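Local coordinates for GTP-binding protein (Pyrococcus horikoshii, PDB 1WXQ) that is of unknown cellular function but probably binds GTP and may hydrolyse nucleoside triphosphates, at residues K318-Y323 against M345-T350; A44-P49 against V312-L317; R156-K161 against P192-K197; K163-I168 against D181-M186. All coordinates share one frame; numbering follows the deposited sequence.

Interaction 1: K318-Y323 against M345-T350; sequences KLIPVY and MKKGST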
# COMPACT_ATOMS: atom_id res chain seq x y z
N LYS A 318 2.19 -2.83 6.11
CA LYS A 318 3.17 -3.40 7.02
C LYS A 318 4.08 -4.45 6.38
O LYS A 318 4.31 -5.52 6.94
CB LYS A 318 2.46 -4.01 8.23
CG LYS A 318 1.64 -3.01 9.04
CD LYS A 318 1.64 -3.37 10.53
CE LYS A 318 1.07 -4.77 10.79
NZ LYS A 318 1.27 -5.21 12.20
N LEU A 319 4.58 -4.14 5.19
CA LEU A 319 5.48 -5.05 4.50
C LEU A 319 6.90 -4.78 5.01
O LEU A 319 7.21 -3.68 5.45
CB LEU A 319 5.40 -4.83 3.00
CG LEU A 319 3.99 -5.02 2.42
CD1 LEU A 319 3.93 -4.50 1.00
CD2 LEU A 319 3.60 -6.49 2.47
N ILE A 320 7.74 -5.81 4.99
CA ILE A 320 9.13 -5.67 5.42
C ILE A 320 9.98 -6.35 4.37
O ILE A 320 9.58 -7.37 3.82
CB ILE A 320 9.38 -6.37 6.77
CG1 ILE A 320 8.96 -7.84 6.68
CG2 ILE A 320 8.65 -5.64 7.89
CD1 ILE A 320 9.43 -8.67 7.87
N PRO A 321 11.16 -5.79 4.06
CA PRO A 321 12.03 -6.40 3.04
C PRO A 321 12.74 -7.64 3.62
O PRO A 321 13.13 -7.66 4.79
CB PRO A 321 13.03 -5.28 2.70
CG PRO A 321 12.44 -4.02 3.33
CD PRO A 321 11.74 -4.54 4.57
N VAL A 322 12.91 -8.68 2.80
CA VAL A 322 13.55 -9.91 3.23
C VAL A 322 14.31 -10.53 2.05
O VAL A 322 13.79 -10.59 0.94
CB VAL A 322 12.49 -10.91 3.77
CG1 VAL A 322 13.10 -12.29 3.99
CG2 VAL A 322 11.91 -10.38 5.07
N TYR A 323 15.53 -10.99 2.30
CA TYR A 323 16.36 -11.57 1.23
C TYR A 323 16.79 -13.01 1.44
O TYR A 323 17.50 -13.31 2.40
CB TYR A 323 17.64 -10.75 1.06
CG TYR A 323 17.43 -9.29 0.73
CD1 TYR A 323 17.00 -8.38 1.70
CD2 TYR A 323 17.73 -8.80 -0.54
CE1 TYR A 323 16.87 -7.02 1.41
CE2 TYR A 323 17.62 -7.44 -0.84
CZ TYR A 323 17.19 -6.56 0.14
OH TYR A 323 17.11 -5.22 -0.16
N MSE A 345 7.51 -9.05 2.51
CA MSE A 345 6.76 -10.00 3.31
C MSE A 345 5.87 -9.26 4.30
O MSE A 345 6.23 -8.19 4.79
CB MSE A 345 7.72 -10.90 4.10
CG MSE A 345 8.78 -11.58 3.26
SE MSE A 345 7.97 -12.49 1.77
CE MSE A 345 7.11 -13.92 2.76
N LYS A 346 4.71 -9.83 4.60
CA LYS A 346 3.84 -9.23 5.57
C LYS A 346 4.37 -9.53 6.95
O LYS A 346 4.88 -10.60 7.22
CB LYS A 346 2.45 -9.86 5.40
CG LYS A 346 1.48 -9.42 6.50
CD LYS A 346 0.79 -8.10 6.17
CE LYS A 346 -0.15 -7.63 7.29
NZ LYS A 346 -0.89 -6.45 6.85
N LYS A 347 4.35 -8.56 7.86
CA LYS A 347 4.90 -8.82 9.19
C LYS A 347 4.09 -9.98 9.78
O LYS A 347 2.86 -10.03 9.64
CB LYS A 347 4.80 -7.57 10.10
CG LYS A 347 5.74 -6.42 9.69
CD LYS A 347 5.71 -5.25 10.68
CE LYS A 347 6.89 -4.26 10.48
NZ LYS A 347 6.90 -3.47 9.17
N GLY A 348 4.80 -10.92 10.39
CA GLY A 348 4.17 -12.10 10.96
C GLY A 348 4.50 -13.31 10.09
O GLY A 348 4.17 -14.46 10.41
N SER A 349 5.15 -13.04 8.96
CA SER A 349 5.56 -14.10 8.05
C SER A 349 6.67 -14.89 8.71
O SER A 349 7.27 -14.45 9.70
CB SER A 349 6.05 -13.50 6.74
OG SER A 349 4.98 -12.93 6.01
N THR A 350 6.95 -16.07 8.18
CA THR A 350 8.00 -16.91 8.72
C THR A 350 8.86 -17.32 7.55
O THR A 350 8.49 -17.08 6.39
CB THR A 350 7.43 -18.16 9.43
OG1 THR A 350 6.55 -18.87 8.55
CG2 THR A 350 6.68 -17.78 10.68
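Ile-320 and the selenomethionine Met-345 pair across two adjacent antiparallel strands of the four-stranded sheet in the TGS region, consistent with the ubiquitin-like beta-grasp fold of that family. Strand 343-346 is outermost in this sheet, and strand 319-325 enters it directly after helix 305-316. Backbone hydrogen bonds set the register: Ile-320 and Met-345 form a hydrogen-bonded pair, N of Ile-320 giving to O of Met-345 (2.8 Å) and N of Met-345 returning to O of Ile-320 (3.0 Å). Leu-319 and Lys-346 are the adjoining non-hydrogen-bonded pair, and N of Lys-347 adds a bond to O of Lys-318 just past the last bridge.

The apolar contacts lie on the face carrying Ile-320, Val-322 and Met-345. CG of Met-345 rests 3.8 Å from CB of Val-322, the two side chains crossing at about a right angle, and helix 351-358 covers this face through Leu-354. In Ile-320, CG1 sits between the backbone N and the carbonyl carbon (chi1 55°), which places it 3.3 Å from O of Met-345, while CG2 supports the aliphatic length of Lys-347, touching CG at 3.5 Å. An alanine at Ile-320 would probably leave that lysine chain without its apolar support and open a gap beside O of Met-345.

NZ of Lys-346 turns to the carbonyl of Leu-317. Beyond the strand, a type II turn runs from Lys-346 to Ser-349, where O of Lys-346 accepts twice, from N of Ser-349 and, in the carbonyl plane on a lone pair, from OG of Ser-349 at 2.6 Å.

Interaction 2: A44-P49 against V312-L317; sequences AITDHP and VVFDLL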
# COMPACT_ATOMS: atom_id res chain seq x y z
N ALA A 44 10.01 1.23 -3.82
CA ALA A 44 10.00 1.37 -2.37
C ALA A 44 11.42 1.47 -1.81
O ALA A 44 12.17 0.51 -1.74
CB ALA A 44 9.29 0.15 -1.77
N ILE A 45 11.80 2.71 -1.44
CA ILE A 45 13.17 2.96 -1.02
C ILE A 45 13.31 2.97 0.50
O ILE A 45 12.70 3.76 1.21
CB ILE A 45 13.59 4.31 -1.59
CG1 ILE A 45 13.27 4.36 -3.09
CG2 ILE A 45 15.11 4.51 -1.42
CD1 ILE A 45 13.50 5.75 -3.69
N THR A 46 14.20 2.09 0.93
CA THR A 46 14.58 1.98 2.33
C THR A 46 16.04 1.51 2.35
O THR A 46 16.62 1.28 1.30
CB THR A 46 13.66 0.99 3.07
OG1 THR A 46 13.96 1.00 4.48
CG2 THR A 46 13.83 -0.42 2.51
N ASP A 47 16.63 1.39 3.53
CA ASP A 47 18.03 0.98 3.60
C ASP A 47 18.28 -0.43 3.08
O ASP A 47 17.74 -1.40 3.60
CB ASP A 47 18.55 1.06 5.04
CG ASP A 47 18.80 2.49 5.49
OD1 ASP A 47 19.24 3.31 4.66
OD2 ASP A 47 18.58 2.78 6.69
N HIS A 48 19.10 -0.54 2.03
CA HIS A 48 19.44 -1.85 1.48
C HIS A 48 20.37 -2.50 2.50
O HIS A 48 21.28 -1.86 3.02
CB HIS A 48 20.17 -1.71 0.14
CG HIS A 48 20.59 -3.03 -0.45
ND1 HIS A 48 21.42 -3.91 0.21
CD2 HIS A 48 20.26 -3.63 -1.62
CE1 HIS A 48 21.58 -4.99 -0.52
NE2 HIS A 48 20.89 -4.85 -1.64
N PRO A 49 20.16 -3.79 2.79
CA PRO A 49 20.95 -4.55 3.76
C PRO A 49 22.44 -4.21 3.72
O PRO A 49 23.18 -4.42 4.68
CB PRO A 49 20.73 -6.04 3.49
CG PRO A 49 19.88 -6.19 2.24
CD PRO A 49 19.28 -4.71 2.08
N VAL A 312 2.75 3.66 2.61
CA VAL A 312 1.77 2.68 2.14
C VAL A 312 2.33 1.25 2.27
O VAL A 312 1.69 0.36 2.83
CB VAL A 312 1.39 2.89 0.66
CG1 VAL A 312 0.49 1.75 0.21
CG2 VAL A 312 0.70 4.23 0.46
N VAL A 313 3.54 1.06 1.75
CA VAL A 313 4.23 -0.23 1.75
C VAL A 313 4.64 -0.78 3.12
O VAL A 313 4.27 -1.90 3.48
CB VAL A 313 5.50 -0.15 0.86
CG1 VAL A 313 6.22 -1.49 0.82
CG2 VAL A 313 5.12 0.27 -0.56
N PHE A 314 5.40 0.03 3.86
CA PHE A 314 5.92 -0.33 5.17
C PHE A 314 4.98 -0.17 6.36
O PHE A 314 5.08 -0.89 7.35
CB PHE A 314 7.18 0.50 5.45
CG PHE A 314 8.25 0.36 4.40
CD1 PHE A 314 8.66 -0.90 3.96
CD2 PHE A 314 8.85 1.50 3.87
CE1 PHE A 314 9.67 -1.03 2.99
CE2 PHE A 314 9.86 1.39 2.90
CZ PHE A 314 10.27 0.11 2.46
N ASP A 315 4.07 0.79 6.29
CA ASP A 315 3.16 1.04 7.39
C ASP A 315 1.76 0.49 7.18
O ASP A 315 1.34 -0.42 7.89
CB ASP A 315 3.07 2.54 7.65
CG ASP A 315 2.47 2.85 8.98
OD1 ASP A 315 1.56 2.11 9.40
OD2 ASP A 315 2.90 3.85 9.60
N LEU A 316 1.03 1.06 6.22
CA LEU A 316 -0.33 0.59 5.95
C LEU A 316 -0.33 -0.92 5.82
O LEU A 316 -0.89 -1.63 6.63
CB LEU A 316 -0.86 1.16 4.64
CG LEU A 316 -1.86 2.30 4.52
CD1 LEU A 316 -2.73 2.00 3.29
CD2 LEU A 316 -2.75 2.42 5.76
N LEU A 317 0.32 -1.40 4.77
CA LEU A 317 0.36 -2.83 4.51
C LEU A 317 1.34 -3.57 5.40
O LEU A 317 1.33 -4.79 5.46
CB LEU A 317 0.69 -3.06 3.02
CG LEU A 317 -0.26 -2.25 2.12
CD1 LEU A 317 0.09 -2.45 0.67
CD2 LEU A 317 -1.69 -2.67 2.38
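Phe-314 brings the far end of its ring against Thr-46, and this is the tight part of the contact between strand 39-47 and helix 305-316. CZ of the ring lies 3.6 Å from both CB and CG2 of Thr-46, with CE2 following at 3.8 Å from CB. The two side chains cross obliquely. Thr-46 has OG1 anti to its backbone N (chi1 -174°), and it is the methyl CG2, rather than the hydroxyl, that is in contact with the ring. At the ring edge, near its plane, lies O of Ile-45, 4.1 Å from CE2, while CB of Ile-45 points away and its side chain touches Leu-68 and Leu-70 of strand 68-77.

Packing is looser further back along the strand. CB of Ala-44 stands 4.3 Å from CG1 of Val-313, a purely apolar meeting of small groups, and it lies equally far from CZ of Phe-314. This slack end is the buried one; the closer meeting of Thr-46 and Phe-314 involves two residues that keep some access to solvent. Phe-386 meets the Phe-314 ring edge-to-face, and Pro-321 also touches it. An alanine at Phe-314 would probably leave the Thr-46 methyl without its aromatic neighbour and open a gap between strand and helix.

The short segments of helix and strand approach to 9.6 Å between axes, at 68° to one another. A helix from far along the chain thus packs on strand 39-47, which runs antiparallel to 68-77 in a sheet whose other main pairings are parallel, the strand arrangement of a P-loop GTPase domain.

Interaction 3: R156-K161 against P192-K197; sequences RIKLQK and PEDPTK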
# COMPACT_ATOMS: atom_id res chain seq x y z
N ARG A 156 -29.02 -20.08 0.95
CA ARG A 156 -28.28 -21.11 0.21
C ARG A 156 -27.08 -21.64 1.00
O ARG A 156 -26.08 -22.07 0.44
CB ARG A 156 -27.81 -20.50 -1.11
CG ARG A 156 -27.58 -21.56 -2.19
CD ARG A 156 -26.09 -21.71 -2.53
NE ARG A 156 -25.38 -20.44 -2.34
CZ ARG A 156 -24.15 -20.33 -2.87
NH1 ARG A 156 -23.63 -21.34 -3.55
NH2 ARG A 156 -23.46 -19.20 -2.72
N ILE A 157 -27.20 -21.37 2.32
CA ILE A 157 -26.00 -21.49 3.15
C ILE A 157 -26.34 -21.82 4.60
O ILE A 157 -25.51 -22.22 5.40
CB ILE A 157 -25.24 -20.16 3.06
CG1 ILE A 157 -24.69 -19.98 1.64
CG2 ILE A 157 -24.05 -20.16 4.04
CD1 ILE A 157 -24.30 -18.61 1.44
N LYS A 158 -27.63 -21.58 4.95
CA LYS A 158 -28.13 -21.92 6.27
C LYS A 158 -28.57 -23.37 6.33
O LYS A 158 -28.63 -23.99 7.38
CB LYS A 158 -29.31 -21.00 6.58
CG LYS A 158 -29.80 -21.16 8.02
CD LYS A 158 -31.30 -20.85 8.16
CE LYS A 158 -31.81 -21.06 9.58
NZ LYS A 158 -32.16 -19.77 10.17
N LEU A 159 -28.91 -23.91 5.14
CA LEU A 159 -29.29 -25.31 5.07
C LEU A 159 -28.20 -26.13 4.38
O LEU A 159 -27.90 -27.26 4.73
CB LEU A 159 -30.58 -25.42 4.27
CG LEU A 159 -31.05 -26.86 4.11
CD1 LEU A 159 -32.36 -26.97 3.31
CD2 LEU A 159 -30.03 -27.73 3.37
N GLN A 160 -27.61 -25.52 3.32
CA GLN A 160 -26.42 -26.13 2.74
C GLN A 160 -25.25 -26.05 3.73
O GLN A 160 -24.20 -26.63 3.54
CB GLN A 160 -26.08 -25.38 1.45
CG GLN A 160 -26.33 -26.23 0.20
CD GLN A 160 -25.86 -25.48 -1.03
OE1 GLN A 160 -26.15 -25.82 -2.17
NE2 GLN A 160 -25.07 -24.43 -0.75
N LYS A 161 -25.47 -25.24 4.79
CA LYS A 161 -24.54 -25.24 5.91
C LYS A 161 -23.14 -24.73 5.54
O LYS A 161 -22.15 -24.97 6.22
CB LYS A 161 -24.42 -26.67 6.43
CG LYS A 161 -25.76 -27.26 6.87
CD LYS A 161 -26.24 -26.69 8.20
CE LYS A 161 -27.59 -27.28 8.64
NZ LYS A 161 -27.99 -26.70 9.92
N PRO A 192 -23.24 -13.03 13.33
CA PRO A 192 -23.61 -14.43 13.45
C PRO A 192 -23.17 -15.24 12.22
O PRO A 192 -23.07 -14.73 11.12
CB PRO A 192 -25.13 -14.46 13.53
CG PRO A 192 -25.66 -13.21 12.83
CD PRO A 192 -24.36 -12.28 12.76
N GLU A 193 -22.98 -16.53 12.48
CA GLU A 193 -22.63 -17.48 11.43
C GLU A 193 -23.84 -17.72 10.53
O GLU A 193 -23.69 -18.12 9.37
CB GLU A 193 -22.16 -18.79 12.06
CG GLU A 193 -20.92 -18.63 12.92
CD GLU A 193 -20.69 -19.82 13.82
OE1 GLU A 193 -21.57 -20.11 14.67
OE2 GLU A 193 -19.62 -20.47 13.69
N ASP A 194 -25.03 -17.49 11.06
CA ASP A 194 -26.25 -17.66 10.27
C ASP A 194 -26.50 -16.35 9.54
O ASP A 194 -26.96 -15.39 10.13
CB ASP A 194 -27.45 -17.98 11.17
CG ASP A 194 -28.71 -18.30 10.38
OD1 ASP A 194 -28.71 -18.10 9.14
OD2 ASP A 194 -29.70 -18.76 10.99
N PRO A 195 -26.18 -16.29 8.24
CA PRO A 195 -26.41 -15.03 7.52
C PRO A 195 -27.85 -14.51 7.57
O PRO A 195 -28.06 -13.31 7.68
CB PRO A 195 -25.95 -15.35 6.10
CG PRO A 195 -26.13 -16.86 6.00
CD PRO A 195 -25.66 -17.34 7.35
N THR A 196 -28.84 -15.40 7.51
CA THR A 196 -30.25 -14.99 7.55
C THR A 196 -30.56 -14.07 8.73
O THR A 196 -31.59 -13.39 8.74
CB THR A 196 -31.20 -16.20 7.65
OG1 THR A 196 -31.09 -16.80 8.95
CG2 THR A 196 -30.87 -17.23 6.57
N LYS A 197 -29.68 -14.07 9.73
CA LYS A 197 -29.87 -13.21 10.90
C LYS A 197 -29.27 -11.81 10.68
O LYS A 197 -29.59 -10.88 11.42
CB LYS A 197 -29.22 -13.85 12.14
CG LYS A 197 -29.98 -15.07 12.64
CD LYS A 197 -31.39 -15.17 12.08
CE LYS A 197 -31.89 -16.61 12.18
NZ LYS A 197 -32.52 -16.94 13.50
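Lys-158 reaches across to Asp-194 along nearly its whole length. CB, the first atom out, stays at the margin, 3.9 Å from OD1 of Asp-194, with the methyl CG2 of Thr-196 slightly farther off. CG is anti to the backbone N (chi1 -173°), which sets it closer to the same oxygen of Asp-194, OD1, at 3.4 Å. CD lies about equally far from OD1 and OD2, and it also faces CG2 of Thr-196. By CE the neighbour is OD2 of Asp-194, and a bend at the last torsion then brings NZ to that oxygen for a salt bridge of 2.8 Å, using the syn lone pair.

The carboxylate is held through its other oxygen by its own segment. OD1 of Asp-194 receives OG1 of Thr-196 from above the carboxylate plane, at 2.7 Å, and N of Thr-196 adds a weak bond to the same oxygen that closes an Asx turn at the start of the 3-10 segment 195-197. These loops, one leading into helix 164-171 and the other into helix 200-214, belong to the helical part of the OBG-type G region; the centre of the contact lies about 34 Å from the centre of the chain.

NZ of Lys-158 has a second, weak bond to OG1 of Thr-196. NZ of Lys-197 stands 4.4 Å from NZ of Lys-158, a pair of like charges whose repulsion the nearby carboxylate probably eases. Apart from the charged group, CG2 of Ile-157 lies loosely, 4.4 Å, from CG of Pro-195; Pro-195 also packs on Leu-164, and Ile-157 on Ala-167.

Interaction 4: K163-I168 against D181-M186; sequences KLESAI and DVWEAM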
# COMPACT_ATOMS: atom_id res chain seq x y z
N LYS A 163 -19.76 -22.56 4.90
CA LYS A 163 -18.98 -21.72 5.80
C LYS A 163 -19.11 -20.25 5.40
O LYS A 163 -18.76 -19.85 4.30
CB LYS A 163 -17.54 -22.28 5.72
CG LYS A 163 -16.59 -21.80 6.82
CD LYS A 163 -16.68 -22.65 8.11
CE LYS A 163 -15.37 -22.66 8.89
NZ LYS A 163 -14.34 -23.44 8.17
N LEU A 164 -19.74 -19.50 6.33
CA LEU A 164 -20.16 -18.14 6.02
C LEU A 164 -19.00 -17.25 5.54
O LEU A 164 -19.03 -16.67 4.47
CB LEU A 164 -20.79 -17.54 7.27
CG LEU A 164 -21.26 -16.10 7.05
CD1 LEU A 164 -22.35 -16.00 5.98
CD2 LEU A 164 -21.85 -15.47 8.32
N GLU A 165 -17.92 -17.36 6.31
CA GLU A 165 -16.66 -16.75 5.90
C GLU A 165 -16.25 -17.10 4.46
O GLU A 165 -15.95 -16.20 3.68
CB GLU A 165 -15.53 -17.13 6.86
CG GLU A 165 -15.73 -18.45 7.58
CD GLU A 165 -16.64 -18.32 8.80
OE1 GLU A 165 -16.26 -17.58 9.74
OE2 GLU A 165 -17.72 -18.97 8.82
N SER A 166 -16.24 -18.38 4.12
CA SER A 166 -15.85 -18.80 2.77
C SER A 166 -16.79 -18.31 1.69
O SER A 166 -16.36 -17.92 0.61
CB SER A 166 -15.75 -20.33 2.69
OG SER A 166 -15.61 -20.77 1.33
N ALA A 167 -18.09 -18.33 1.98
CA ALA A 167 -19.09 -17.89 1.02
C ALA A 167 -19.00 -16.39 0.73
O ALA A 167 -19.09 -15.96 -0.42
CB ALA A 167 -20.48 -18.25 1.51
N ILE A 168 -18.84 -15.59 1.78
CA ILE A 168 -18.72 -14.14 1.57
C ILE A 168 -17.39 -13.92 0.86
O ILE A 168 -17.32 -13.19 -0.13
CB ILE A 168 -18.75 -13.36 2.90
CG1 ILE A 168 -20.13 -13.48 3.55
CG2 ILE A 168 -18.40 -11.92 2.66
CD1 ILE A 168 -20.23 -12.82 4.92
N ASP A 181 -9.91 -12.25 6.35
CA ASP A 181 -10.38 -10.87 6.52
C ASP A 181 -11.85 -10.93 6.93
O ASP A 181 -12.29 -10.20 7.81
CB ASP A 181 -10.23 -10.06 5.22
CG ASP A 181 -8.80 -10.00 4.71
OD1 ASP A 181 -7.87 -9.84 5.53
OD2 ASP A 181 -8.59 -10.09 3.49
N VAL A 182 -12.58 -11.83 6.28
CA VAL A 182 -14.00 -12.01 6.56
C VAL A 182 -14.18 -12.50 7.98
O VAL A 182 -15.02 -12.00 8.73
CB VAL A 182 -14.63 -13.04 5.60
CG1 VAL A 182 -16.06 -13.28 5.99
CG2 VAL A 182 -14.54 -12.55 4.16
N TRP A 183 -13.38 -13.49 8.37
CA TRP A 183 -13.48 -14.03 9.72
C TRP A 183 -13.32 -12.96 10.80
O TRP A 183 -14.10 -12.88 11.74
CB TRP A 183 -12.42 -15.13 9.93
CG TRP A 183 -12.65 -15.87 11.18
CD1 TRP A 183 -13.47 -16.95 11.36
CD2 TRP A 183 -12.20 -15.50 12.49
NE1 TRP A 183 -13.58 -17.26 12.69
CE2 TRP A 183 -12.81 -16.39 13.41
CE3 TRP A 183 -11.35 -14.50 12.97
CZ2 TRP A 183 -12.59 -16.30 14.79
CZ3 TRP A 183 -11.14 -14.41 14.34
CH2 TRP A 183 -11.76 -15.31 15.23
N GLU A 184 -12.30 -12.13 10.65
CA GLU A 184 -12.01 -11.07 11.61
C GLU A 184 -13.08 -10.00 11.66
O GLU A 184 -13.49 -9.59 12.74
CB GLU A 184 -10.68 -10.39 11.28
CG GLU A 184 -9.49 -11.31 11.29
CD GLU A 184 -8.23 -10.58 10.86
OE1 GLU A 184 -8.34 -9.73 9.96
OE2 GLU A 184 -7.14 -10.87 11.41
N ALA A 185 -13.50 -9.52 10.50
CA ALA A 185 -14.50 -8.48 10.44
C ALA A 185 -15.74 -8.93 11.20
O ALA A 185 -16.24 -8.22 12.08
CB ALA A 185 -14.85 -8.17 9.00
N MSE A 186 -16.21 -10.12 10.87
CA MSE A 186 -17.39 -10.67 11.52
C MSE A 186 -17.17 -10.75 13.02
O MSE A 186 -18.01 -10.33 13.82
CB MSE A 186 -17.68 -12.06 10.98
CG MSE A 186 -18.21 -12.07 9.58
SE MSE A 186 -18.69 -13.87 9.11
CE MSE A 186 -19.60 -14.38 10.74
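Val-182 brings its CG1 branch against the backbone of Glu-165, where helices 164-171 and 179-188 pack as consecutive members of the helical part of the OBG-type G region. The axes of the short segments approach to 8.9 Å with their directions 119° from one another, so the pair is neither parallel nor fully antiparallel. CG1 of Val-182 is anti to its own backbone N (chi1 175°), and it lies 3.5 Å from CA of Glu-165 and close to its carbonyl oxygen. Within the two segments the backbones come nearest here, with the CA atoms of Glu-165 and Val-182 5.5 Å apart. One turn on, Ile-168 approaches the same valine at a slant, its CB 4.1 Å from CG1 of Val-182 and its CG2 facing the other branch.

On the flank, Glu-165 and Trp-183 lie side by side and point the same way. Their carboxylate and indole planes are 36° apart, and OE1 of Glu-165 comes 3.3 Å from CD1 of Trp-183. NE1 is farther from that oxygen, so the contact is made through the carbon of the five-membered ring. Trp-183 is on the exposed side and also meets the ring of His-187.

Toward the interior, Phe-206 of helix 200-214 backs both Ile-168 and Met-186, placing the pair of helices against a third. Met-186, a selenomethionine, extends to its selenium and bends at the last torsion, slanting past Leu-164. The leucine answers with its CD2 branch, which meets CE of Met-186 at 3.5 Å and SE at 3.6 Å.

Interactions 1 and 2 share the helix 305-316 to strand 319-325 connection: N of Leu-319 probably bonds to O of Val-313, and O of Leu-319 packs on CD1 of Phe-314. One is strand pairing, bonded through the backbone and fringed by lysines; the other is apolar packing of helix on strand, nearer the centre of the chain. Interactions 3 and 4 lie in the helical part and are nested inside the loop closed by interaction 2. They touch each other through Leu-164 and Met-186, which both meet Pro-192. There the chemistry divides by place: the buried helix pair relies mostly on apolar contacts, whereas the outlying loops of interaction 3 rely on a salt bridge.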